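Thiol peroxidase (Mycobacterium tuberculosis, PDB 1XVQ) probably reduces hydrogen peroxide and organic hydroperoxides to water and alcohols at the expense of thioredoxin, protecting the bacterium against oxidative stress. Local coordinates at residues D109-G112 / G116-I119; G32-I37 / D84-Q89; E145-P148 / E153-Y156; N50-V55 / T62-F67; N9-V14 / L127-I132. All coordinates share one frame; numbering follows the deposited sequence.

Interaction 1 of 5, residues D109-G112 / G116-I119; sequences DSFG and GVTI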
# COMPACT_ATOMS: atom_id res chain seq x y z
N ASP A 109 -6.40 -12.17 -3.34
CA ASP A 109 -6.93 -11.39 -4.43
C ASP A 109 -5.76 -10.89 -5.26
O ASP A 109 -4.58 -11.07 -4.89
CB ASP A 109 -7.81 -10.23 -3.94
CG ASP A 109 -7.02 -9.17 -3.22
OD1 ASP A 109 -6.79 -9.30 -2.00
OD2 ASP A 109 -6.60 -8.22 -3.91
N SER A 110 -6.10 -10.27 -6.39
CA SER A 110 -5.12 -9.81 -7.36
C SER A 110 -4.52 -8.43 -7.19
O SER A 110 -3.78 -7.97 -8.05
CB SER A 110 -5.76 -9.93 -8.76
OG SER A 110 -6.88 -9.06 -8.84
N PHE A 111 -4.75 -7.81 -6.04
CA PHE A 111 -4.23 -6.46 -5.78
C PHE A 111 -2.75 -6.28 -6.17
O PHE A 111 -2.41 -5.33 -6.87
CB PHE A 111 -4.41 -6.09 -4.30
CG PHE A 111 -3.87 -4.72 -3.95
CD1 PHE A 111 -2.51 -4.54 -3.60
CD2 PHE A 111 -4.69 -3.60 -4.02
CE1 PHE A 111 -1.99 -3.27 -3.32
CE2 PHE A 111 -4.19 -2.32 -3.74
CZ PHE A 111 -2.83 -2.14 -3.39
N GLY A 112 -1.88 -7.17 -5.72
CA GLY A 112 -0.45 -7.02 -6.02
C GLY A 112 -0.09 -6.98 -7.50
O GLY A 112 0.80 -6.23 -7.90
N GLY A 116 0.76 -3.66 -9.78
CA GLY A 116 2.16 -3.81 -10.15
C GLY A 116 3.15 -3.73 -8.99
O GLY A 116 4.27 -3.26 -9.17
N VAL A 117 2.75 -4.17 -7.81
CA VAL A 117 3.64 -4.08 -6.66
C VAL A 117 4.14 -5.40 -6.08
O VAL A 117 4.98 -5.40 -5.20
CB VAL A 117 3.03 -3.25 -5.47
CG1 VAL A 117 2.96 -1.77 -5.82
CG2 VAL A 117 1.62 -3.79 -5.13
N THR A 118 3.67 -6.52 -6.59
CA THR A 118 4.15 -7.80 -6.05
C THR A 118 5.64 -7.93 -6.39
O THR A 118 6.02 -7.67 -7.53
CB THR A 118 3.40 -8.98 -6.69
OG1 THR A 118 2.01 -8.85 -6.39
CG2 THR A 118 3.87 -10.34 -6.11
N ILE A 119 6.46 -8.29 -5.40
CA ILE A 119 7.91 -8.47 -5.63
C ILE A 119 8.12 -9.74 -6.46
O ILE A 119 7.57 -10.78 -6.14
CB ILE A 119 8.64 -8.58 -4.28
CG1 ILE A 119 8.53 -7.25 -3.53
CG2 ILE A 119 10.13 -8.99 -4.53
CD1 ILE A 119 8.80 -7.36 -2.03

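Interaction 2 of 5, residues G32-I37 / D84-Q89; sequences GDLGVI and DLPFAQ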
# COMPACT_ATOMS: atom_id res chain seq x y z
N GLY A 32 -10.27 -7.67 8.34
CA GLY A 32 -10.06 -8.38 9.59
C GLY A 32 -11.14 -9.38 9.95
O GLY A 32 -10.89 -10.31 10.71
N ASP A 33 -12.34 -9.21 9.40
CA ASP A 33 -13.43 -10.14 9.69
C ASP A 33 -13.62 -11.12 8.54
O ASP A 33 -14.64 -11.81 8.46
CB ASP A 33 -14.72 -9.35 9.91
CG ASP A 33 -15.15 -8.56 8.69
OD1 ASP A 33 -14.33 -8.38 7.76
OD2 ASP A 33 -16.31 -8.10 8.66
N LEU A 34 -12.64 -11.18 7.64
CA LEU A 34 -12.66 -12.07 6.48
C LEU A 34 -13.70 -11.68 5.43
O LEU A 34 -14.00 -12.46 4.52
CB LEU A 34 -12.83 -13.55 6.90
CG LEU A 34 -11.72 -14.11 7.81
CD1 LEU A 34 -11.89 -15.63 8.01
CD2 LEU A 34 -10.34 -13.83 7.18
N GLY A 35 -14.23 -10.47 5.56
CA GLY A 35 -15.18 -9.97 4.60
C GLY A 35 -14.37 -9.29 3.51
O GLY A 35 -13.14 -9.37 3.52
N VAL A 36 -15.04 -8.62 2.57
CA VAL A 36 -14.30 -7.96 1.50
C VAL A 36 -14.18 -6.47 1.72
O VAL A 36 -15.08 -5.83 2.26
CB VAL A 36 -14.95 -8.23 0.14
CG1 VAL A 36 -14.18 -7.52 -0.98
CG2 VAL A 36 -14.99 -9.73 -0.13
N ILE A 37 -13.04 -5.92 1.32
CA ILE A 37 -12.83 -4.48 1.40
C ILE A 37 -12.74 -4.17 -0.09
O ILE A 37 -11.72 -4.45 -0.74
CB ILE A 37 -11.53 -4.13 2.14
CG1 ILE A 37 -11.67 -4.53 3.61
CG2 ILE A 37 -11.20 -2.65 1.99
CD1 ILE A 37 -10.46 -4.15 4.47
N ASP A 84 0.22 -10.14 4.48
CA ASP A 84 0.00 -10.82 5.76
C ASP A 84 -1.47 -11.23 5.82
O ASP A 84 -2.33 -10.55 5.26
CB ASP A 84 0.26 -9.89 6.95
CG ASP A 84 1.65 -9.31 6.98
OD1 ASP A 84 1.80 -8.09 6.73
OD2 ASP A 84 2.60 -10.05 7.29
N LEU A 85 -1.76 -12.33 6.51
CA LEU A 85 -3.15 -12.75 6.64
C LEU A 85 -3.81 -11.74 7.58
O LEU A 85 -3.12 -11.08 8.37
CB LEU A 85 -3.25 -14.15 7.27
CG LEU A 85 -2.73 -15.32 6.43
CD1 LEU A 85 -3.18 -16.63 7.07
CD2 LEU A 85 -3.25 -15.22 5.02
N PRO A 86 -5.15 -11.63 7.52
CA PRO A 86 -5.87 -10.69 8.38
C PRO A 86 -5.52 -10.87 9.86
O PRO A 86 -5.37 -9.88 10.60
CB PRO A 86 -7.33 -11.02 8.10
CG PRO A 86 -7.32 -11.40 6.67
CD PRO A 86 -6.07 -12.28 6.57
N PHE A 87 -5.37 -12.13 10.26
CA PHE A 87 -5.06 -12.46 11.65
C PHE A 87 -3.81 -11.74 12.15
O PHE A 87 -3.77 -11.31 13.30
CB PHE A 87 -4.87 -13.98 11.82
CG PHE A 87 -5.85 -14.81 11.05
CD1 PHE A 87 -7.23 -14.65 11.25
CD2 PHE A 87 -5.41 -15.73 10.09
CE1 PHE A 87 -8.15 -15.39 10.50
CE2 PHE A 87 -6.32 -16.47 9.35
CZ PHE A 87 -7.69 -16.30 9.55
N ALA A 88 -2.80 -11.60 11.30
CA ALA A 88 -1.55 -10.97 11.70
C ALA A 88 -1.48 -9.47 11.52
O ALA A 88 -0.51 -8.85 11.96
CB ALA A 88 -0.42 -11.60 10.94
N GLN A 89 -2.49 -8.88 10.88
CA GLN A 89 -2.44 -7.43 10.63
C GLN A 89 -2.89 -6.53 11.77
O GLN A 89 -2.66 -5.31 11.74
CB GLN A 89 -3.24 -7.09 9.38
CG GLN A 89 -2.57 -7.61 8.11
CD GLN A 89 -3.27 -7.14 6.86
OE1 GLN A 89 -4.48 -7.29 6.73
NE2 GLN A 89 -2.51 -6.57 5.93

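Interaction 3 of 5, residues E145-P148 / E153-Y156; sequences ELVP and EPNY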
# COMPACT_ATOMS: atom_id res chain seq x y z
N GLU A 145 4.36 6.01 -5.78
CA GLU A 145 5.79 5.88 -5.52
C GLU A 145 6.07 4.43 -5.20
O GLU A 145 5.55 3.90 -4.23
CB GLU A 145 6.31 6.71 -4.34
CG GLU A 145 7.85 6.52 -4.24
CD GLU A 145 8.49 7.00 -2.96
OE1 GLU A 145 7.77 7.32 -1.99
OE2 GLU A 145 9.74 7.04 -2.92
N LEU A 146 6.89 3.79 -6.03
CA LEU A 146 7.31 2.42 -5.74
C LEU A 146 8.72 2.68 -5.26
O LEU A 146 9.57 3.09 -6.06
CB LEU A 146 7.36 1.58 -7.02
CG LEU A 146 8.17 0.28 -6.86
CD1 LEU A 146 7.47 -0.65 -5.87
CD2 LEU A 146 8.34 -0.41 -8.22
N VAL A 147 8.98 2.49 -3.97
CA VAL A 147 10.31 2.77 -3.45
C VAL A 147 11.29 1.89 -4.22
O VAL A 147 11.20 0.67 -4.20
CB VAL A 147 10.38 2.53 -1.95
CG1 VAL A 147 11.76 2.92 -1.43
CG2 VAL A 147 9.30 3.34 -1.24
N PRO A 148 12.23 2.51 -4.95
CA PRO A 148 13.23 1.82 -5.76
C PRO A 148 14.26 0.94 -5.06
O PRO A 148 14.80 0.04 -5.69
CB PRO A 148 13.90 2.96 -6.52
CG PRO A 148 13.94 4.00 -5.49
CD PRO A 148 12.51 3.96 -4.96
N GLU A 153 13.43 5.23 2.46
CA GLU A 153 12.17 5.61 3.10
C GLU A 153 11.29 6.30 2.04
O GLU A 153 11.78 7.07 1.22
CB GLU A 153 12.44 6.56 4.27
CG GLU A 153 11.60 6.26 5.51
CD GLU A 153 11.57 7.42 6.48
OE1 GLU A 153 11.20 8.54 6.05
OE2 GLU A 153 11.91 7.24 7.67
N PRO A 154 9.98 6.05 2.07
CA PRO A 154 9.09 6.67 1.07
C PRO A 154 9.08 8.20 1.18
O PRO A 154 9.34 8.76 2.24
CB PRO A 154 7.73 6.09 1.42
CG PRO A 154 8.06 4.84 2.23
CD PRO A 154 9.17 5.35 3.08
N ASN A 155 8.77 8.87 0.08
CA ASN A 155 8.70 10.32 0.09
C ASN A 155 7.33 10.71 0.66
O ASN A 155 6.39 10.93 -0.09
CB ASN A 155 8.84 10.87 -1.32
CG ASN A 155 8.98 12.38 -1.34
OD1 ASN A 155 8.56 13.08 -0.41
ND2 ASN A 155 9.56 12.90 -2.42
N TYR A 156 7.22 10.78 1.97
CA TYR A 156 5.95 11.11 2.60
C TYR A 156 5.45 12.52 2.29
O TYR A 156 4.25 12.75 2.19
CB TYR A 156 6.05 10.94 4.12
CG TYR A 156 6.29 9.50 4.54
CD1 TYR A 156 5.39 8.50 4.19
CD2 TYR A 156 7.41 9.15 5.30
CE1 TYR A 156 5.59 7.18 4.58
CE2 TYR A 156 7.63 7.83 5.70
CZ TYR A 156 6.71 6.85 5.33
OH TYR A 156 6.91 5.55 5.71
O HOH W 1 11.74 7.63 -1.17

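Interaction 4 of 5, residues N50-V55 / T62-F67; sequences NIFPSV and TSVRTF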
# COMPACT_ATOMS: atom_id res chain seq x y z
N ASN A 50 -1.17 2.34 1.63
CA ASN A 50 0.17 2.35 2.23
C ASN A 50 0.50 0.88 2.17
O ASN A 50 0.01 0.08 2.94
CB ASN A 50 0.04 2.86 3.67
CG ASN A 50 1.29 3.51 4.19
OD1 ASN A 50 1.29 4.02 5.32
ND2 ASN A 50 2.36 3.51 3.40
N ILE A 51 1.36 0.55 1.23
CA ILE A 51 1.69 -0.84 0.93
C ILE A 51 3.00 -1.32 1.50
O ILE A 51 4.04 -0.67 1.30
CB ILE A 51 1.70 -1.00 -0.58
CG1 ILE A 51 0.38 -0.46 -1.15
CG2 ILE A 51 1.89 -2.51 -0.97
CD1 ILE A 51 0.45 -0.16 -2.67
N PHE A 52 2.96 -2.48 2.16
CA PHE A 52 4.15 -3.04 2.81
C PHE A 52 4.44 -4.52 2.56
O PHE A 52 3.54 -5.33 2.36
CB PHE A 52 4.03 -2.94 4.32
CG PHE A 52 3.76 -1.56 4.85
CD1 PHE A 52 4.77 -0.83 5.46
CD2 PHE A 52 2.48 -1.01 4.77
CE1 PHE A 52 4.51 0.44 6.00
CE2 PHE A 52 2.21 0.25 5.31
CZ PHE A 52 3.24 0.98 5.93
N PRO A 53 5.72 -4.89 2.62
CA PRO A 53 6.07 -6.31 2.44
C PRO A 53 5.44 -7.04 3.62
O PRO A 53 4.96 -8.16 3.49
CB PRO A 53 7.59 -6.30 2.50
CG PRO A 53 7.95 -4.97 1.86
CD PRO A 53 6.90 -4.01 2.40
N SER A 54 5.45 -6.40 4.79
CA SER A 54 4.80 -6.99 5.94
C SER A 54 4.56 -5.93 7.02
O SER A 54 5.38 -5.02 7.19
CB SER A 54 5.64 -8.14 6.52
OG SER A 54 4.97 -8.68 7.66
N VAL A 55 3.44 -6.03 7.72
CA VAL A 55 3.15 -5.08 8.79
C VAL A 55 3.13 -5.91 10.06
O VAL A 55 2.57 -5.50 11.07
CB VAL A 55 1.76 -4.40 8.62
CG1 VAL A 55 1.69 -3.67 7.29
CG2 VAL A 55 0.64 -5.44 8.72
N THR A 62 7.82 6.10 14.07
CA THR A 62 7.08 7.35 14.19
C THR A 62 6.81 7.91 12.78
O THR A 62 5.78 8.52 12.52
CB THR A 62 7.87 8.39 15.02
OG1 THR A 62 7.83 8.01 16.40
CG2 THR A 62 7.30 9.79 14.85
N SER A 63 7.75 7.67 11.87
CA SER A 63 7.59 8.14 10.50
C SER A 63 6.32 7.57 9.87
O SER A 63 5.60 8.28 9.16
CB SER A 63 8.82 7.74 9.66
OG SER A 63 9.09 6.35 9.77
N VAL A 64 6.03 6.30 10.15
CA VAL A 64 4.84 5.65 9.61
C VAL A 64 3.56 6.15 10.29
O VAL A 64 2.59 6.50 9.63
CB VAL A 64 4.92 4.11 9.76
CG1 VAL A 64 3.57 3.47 9.46
CG2 VAL A 64 5.98 3.56 8.82
N ARG A 65 3.58 6.16 11.62
CA ARG A 65 2.43 6.62 12.40
C ARG A 65 2.09 8.06 12.05
O ARG A 65 0.93 8.39 11.76
CB ARG A 65 2.73 6.51 13.90
CG ARG A 65 1.70 7.16 14.81
CD ARG A 65 0.43 6.33 14.98
NE ARG A 65 0.54 5.41 16.12
CZ ARG A 65 -0.46 4.65 16.56
NH1 ARG A 65 -1.65 4.69 15.97
NH2 ARG A 65 -0.28 3.84 17.60
N THR A 66 3.11 8.92 12.06
CA THR A 66 2.95 10.34 11.75
C THR A 66 2.31 10.52 10.37
O THR A 66 1.35 11.28 10.20
CB THR A 66 4.31 11.06 11.80
OG1 THR A 66 4.78 11.07 13.15
CG2 THR A 66 4.19 12.50 11.31
N PHE A 67 2.85 9.83 9.38
CA PHE A 67 2.32 9.90 8.03
C PHE A 67 0.86 9.45 7.98
O PHE A 67 0.02 10.13 7.40
CB PHE A 67 3.13 9.01 7.10
CG PHE A 67 2.58 8.94 5.71
CD1 PHE A 67 2.51 10.08 4.92
CD2 PHE A 67 2.21 7.72 5.16
CE1 PHE A 67 2.08 10.02 3.61
CE2 PHE A 67 1.78 7.64 3.84
CZ PHE A 67 1.72 8.78 3.07

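Interaction 5 of 5, residues N9-V14 / L127-I132; sequences NAINTV and LLARAI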
# COMPACT_ATOMS: atom_id res chain seq x y z
N ASN A 9 19.53 -5.03 -3.82
CA ASN A 9 19.24 -3.66 -3.42
C ASN A 9 18.09 -3.12 -4.26
O ASN A 9 17.22 -2.43 -3.76
CB ASN A 9 20.48 -2.77 -3.61
CG ASN A 9 20.33 -1.38 -2.99
OD1 ASN A 9 20.58 -0.37 -3.64
ND2 ASN A 9 19.94 -1.33 -1.72
N ALA A 10 18.11 -3.44 -5.55
CA ALA A 10 17.06 -2.94 -6.45
C ALA A 10 15.75 -3.70 -6.27
O ALA A 10 15.74 -4.92 -6.18
CB ALA A 10 17.52 -3.04 -7.88
N ILE A 11 14.64 -2.97 -6.21
CA ILE A 11 13.32 -3.58 -6.07
C ILE A 11 12.83 -3.94 -7.47
O ILE A 11 12.86 -3.10 -8.38
CB ILE A 11 12.33 -2.58 -5.37
CG1 ILE A 11 12.84 -2.26 -3.97
CG2 ILE A 11 10.92 -3.19 -5.21
CD1 ILE A 11 12.96 -3.50 -3.06
N ASN A 12 12.40 -5.18 -7.67
CA ASN A 12 11.91 -5.61 -8.98
C ASN A 12 10.51 -6.19 -8.81
O ASN A 12 10.36 -7.28 -8.28
CB ASN A 12 12.82 -6.69 -9.57
CG ASN A 12 12.41 -7.10 -10.99
OD1 ASN A 12 12.76 -8.18 -11.47
ND2 ASN A 12 11.69 -6.21 -11.67
N THR A 13 9.48 -5.47 -9.25
CA THR A 13 8.14 -5.99 -9.14
C THR A 13 7.63 -6.61 -10.44
O THR A 13 8.27 -6.52 -11.49
CB THR A 13 7.17 -4.89 -8.69
OG1 THR A 13 7.16 -3.87 -9.69
CG2 THR A 13 7.62 -4.30 -7.37
N VAL A 14 6.46 -7.23 -10.35
CA VAL A 14 5.83 -7.88 -11.49
C VAL A 14 5.25 -6.93 -12.52
O VAL A 14 4.90 -7.34 -13.63
CB VAL A 14 4.72 -8.87 -11.04
CG1 VAL A 14 5.33 -9.97 -10.20
CG2 VAL A 14 3.66 -8.16 -10.23
N LEU A 127 5.58 -11.12 -1.85
CA LEU A 127 5.10 -10.11 -0.89
C LEU A 127 4.98 -8.83 -1.70
O LEU A 127 5.48 -8.76 -2.81
CB LEU A 127 6.12 -9.89 0.25
CG LEU A 127 6.41 -11.16 1.07
CD1 LEU A 127 7.48 -10.88 2.10
CD2 LEU A 127 5.12 -11.62 1.75
N LEU A 128 4.30 -7.82 -1.16
CA LEU A 128 4.14 -6.56 -1.87
C LEU A 128 5.29 -5.63 -1.53
O LEU A 128 5.70 -5.55 -0.38
CB LEU A 128 2.86 -5.86 -1.42
CG LEU A 128 1.64 -6.78 -1.48
CD1 LEU A 128 0.41 -5.88 -1.21
CD2 LEU A 128 1.51 -7.46 -2.89
N ALA A 129 5.81 -4.93 -2.53
CA ALA A 129 6.92 -4.00 -2.28
C ALA A 129 6.46 -2.75 -1.54
O ALA A 129 5.27 -2.35 -1.64
CB ALA A 129 7.57 -3.59 -3.59
N ARG A 130 7.38 -2.11 -0.81
CA ARG A 130 7.03 -0.86 -0.11
C ARG A 130 6.62 0.17 -1.19
O ARG A 130 7.37 0.47 -2.12
CB ARG A 130 8.22 -0.32 0.66
CG ARG A 130 7.83 0.89 1.54
CD ARG A 130 7.01 0.48 2.76
NE ARG A 130 6.61 1.64 3.57
CZ ARG A 130 5.45 2.29 3.45
NH1 ARG A 130 4.53 1.91 2.55
NH2 ARG A 130 5.21 3.35 4.22
N ALA A 131 5.42 0.71 -1.05
CA ALA A 131 4.93 1.63 -2.07
C ALA A 131 3.77 2.44 -1.51
O ALA A 131 3.17 2.07 -0.51
CB ALA A 131 4.44 0.83 -3.26
N ILE A 132 3.49 3.54 -2.19
CA ILE A 132 2.39 4.40 -1.81
C ILE A 132 1.58 4.73 -3.04
O ILE A 132 2.12 5.10 -4.08
CB ILE A 132 2.89 5.72 -1.13
CG1 ILE A 132 3.34 5.41 0.31
CG2 ILE A 132 1.78 6.76 -1.12
CD1 ILE A 132 3.99 6.60 1.06

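Interaction 1 of 5, residues D109-G112 / G116-I119
A Schellman motif ends the short helix 111-114, and this contact is its closure: Gly112 in the first turn receives the chain as it leaves the helix through Gly116, whose phi of 62° turns the backbone back. The carbonyl oxygen of Gly112 is gripped twice. Val117 N donates to Gly112 O at 2.8 Å, from within the carbonyl plane, while Thr118 N reaches the same Gly112 O at 3.2 Å from well above that plane.

The Thr118 side chain lies close against the glycine backbone, with Thr118 OG1 only 3.1 Å from Gly112 CA; this approach uses the space left where glycine has no side chain. Thr118 OG1 makes no hydrogen bond to Gly112 O, although it lies near it; its partner is the carboxylate of Glu113. Separately, Phe111 extends its ring anti to the backbone N (chi1 179°), and Phe111 CE1 comes within 4.1 Å of Val117 CG2, an oblique apolar touch. The ring also stacks on Tyr115 and packs against Leu49 and Ile51 of strand 47-51.

At the helix start, Asp109 OD2 accepts from Phe111 N at 2.9 Å, forming an Asx turn. The helix is thus tied at both ends by short local bonds, and the buried carbonyl of Gly112 has two backbone donors.

Interaction 2 of 5, residues G32-I37 / D84-Q89
Leu34 and Pro86 make the close part of this contact: Leu34 CD2 sits 3.9 Å from Pro86 CG, with the two side chains crossing at about a right angle. Beside it, Gly32 lays its bare backbone against the same proline ring, Gly32 CA standing 4.1 Å from Pro86 CB. Pro86 is buried, its CB directed at the other segment, and the ring also touches Thr30 of strand 28-30.

The outer side is looser. The same methyl, Leu34 CD2, just reaches Phe87 CE1 at 4.3 Å, in an oblique approach to the ring, and both residues are largely exposed to solvent. The meeting is wholly apolar, a matter of methyl, methylene and ring carbons.

Polar bonds instead shape each partner separately. Gly35 N donates to Asp33 OD1 at 3.0 Å, an Asx turn that folds the loop around Leu34, which itself takes a left-handed backbone conformation (phi 69°). On the facing side Ala88 N bonds to Leu85 O at 3.0 Å, closing the first turn of a weakly bonded helix.

The arrangement is that of a beta-hairpin tip, joining antiparallel strands 28-30 and 36-38, packed against the proline-led start of the short helix 86-89.

Interaction 3 of 5, residues E145-P148 / E153-Y156
Glu145 reaches from the end of its strand to the backbone of the facing loop, where Asn155 N donates to Glu145 OE1 at 2.8 Å. The bond is nearly straight (162°) and arrives on the syn side of the carboxylate, 16° out of its plane. Glu145 OE1 also touches the preceding residue, 3.4 Å from Pro154 CA. The second oxygen is used as well: a water donates to Glu145 OE2 at 2.7 Å; its second bond, to the carbonyl of Glu153, is unusually short and so less certain. Just past the end of the strand, Val147 CG2 packs on Pro154 CG at 4.0 Å, the two side chains meeting at a slant.

Several features put these groups in place. Glu145 is extended throughout, with CG anti to the backbone N (chi1 -177°), which carries its carboxylate across the gap. Asn155 is the centre of an inverse gamma turn, marked by a weak bond from Tyr156 N to Pro154 O, and that carbonyl oxygen rests about 3.6 Å over a face of the Tyr156 ring, toward its rim. Asn155 is also the N-cap of the next helix, its OD1 accepting from the backbone N of Ala158. Glu145's negative charge close to this helix start is probably favourable.

In the fold, the contact bridges strand 141-146, outermost in the sheet within this chain, and the start of helix 156-165. Glu145 pairs through its backbone with Ile132 of the adjacent strand 131-135, Pro154 packs on the same Ile132, and Tyr156 leans against helix 62-73.

Interaction 4 of 5, residues N50-V55 / T62-F67
Phe67, projecting from helix 62-73 toward strand 47-51, meets Asn50 there and can be followed outward from its CB. With CG anti to the backbone N (chi1 176°), the ring is carried off the helix and down to the sheet. CB and CG lie beside Tyr156 of helix 156-165, and the two rings meet with their planes at about 40°. Next, the CD2-CE2 edge faces the Asn50 amide: Phe67 CE2 is 4.2 Å from Asn50 CG, and amide and ring planes stand 73° apart. Further out, CE2 and CZ rest on Ile132 of the neighbouring strand, and the ring also packs on Ala159 and Leu160 of helix 156-165.

Nearly one turn earlier on the helix, Val64 makes a second contact, its CG1 lying 4.3 Å from Phe52 CZ, oblique to the ring. The Val64 side chain is also about 6 Å from that of Cys60, the probable peroxidatic cysteine. Phe52 has a cation-pi interaction with Arg130 and an edge-to-face meeting with Phe92.

This is the strand-helix interface of the beta-alpha-beta unit 47-51, 62-73, 77-78. It is buried and mainly van der Waals packing between apolar side chains, with a single amide set against a ring edge.

Interaction 5 of 5, residues N9-V14 / L127-I132
Ile11 and Thr13 each turn a methyl onto Ala129 through their first torsions. In Ile11, chi1 of -62° places CG2 anti to the backbone N; in Thr13, chi1 of 62° sets OG1 between the backbone N and the carbonyl carbon and leaves CG2 beside the N, anti to the carbonyl carbon. The result is a pair of branch methyls converging on one small side chain: Ile11 CG2 lies 3.7 Å from Ala129 CB, and Thr13 CG2 lies 3.8 Å from the same Ala129 CB. Because Ile11 CG2 and Thr13 CG2 are themselves 4.1 Å apart, the alanine methyl sits in the notch between them, the three methyls forming a compact triangle. Leu146 closes in on this cluster from strand 141-146, with Leu146 CD1 3.7 Å from Ala129 CB.

The polar half of Thr13 looks elsewhere: its OG1 lies within hydrogen-bonding reach of the carbonyls of Gly15, its stronger partner, and Gly116, and its single proton can serve them only in turn or shared. Backbone bonds likewise go to flanking chain, Ile11 N to Pro148 O and Ala129 N to Val117 O. Next to Ala129, the Arg130 side chain leads away from the N-terminal arm; its guanidinium reaches the carbonyl of Ile51 and the hydroxyl of Tyr156.

What touches across these two segments is therefore apolar alone. Three methyls fit together where the arm passes the residues leading into strand 131-135, and the backbone bonds of each partner go to segments 116-119 and 145-148.

How the interactions relate
Interactions 1 and 4 are buried, interactions 3 and 5 partly so, and interaction 2 lies out near the surface, about 25 Å from interaction 3 between centres. Interactions 3, 4 and 5 reach one mixed sheet: Ile51 and Glu145 pair with Ala131 and Ile132 on either side of strand 131-135. Arg130 links these three contacts further. Interaction 1 meets interaction 5 through backbone bonds, and interaction 2 meets interaction 4 where Asp84 holds Ser54 and Val55. Chemistry differs too: backbone donors carry the contacts beside helix termini, 1 and 3, whereas 2, 4 and 5 rest mainly on carbon packing.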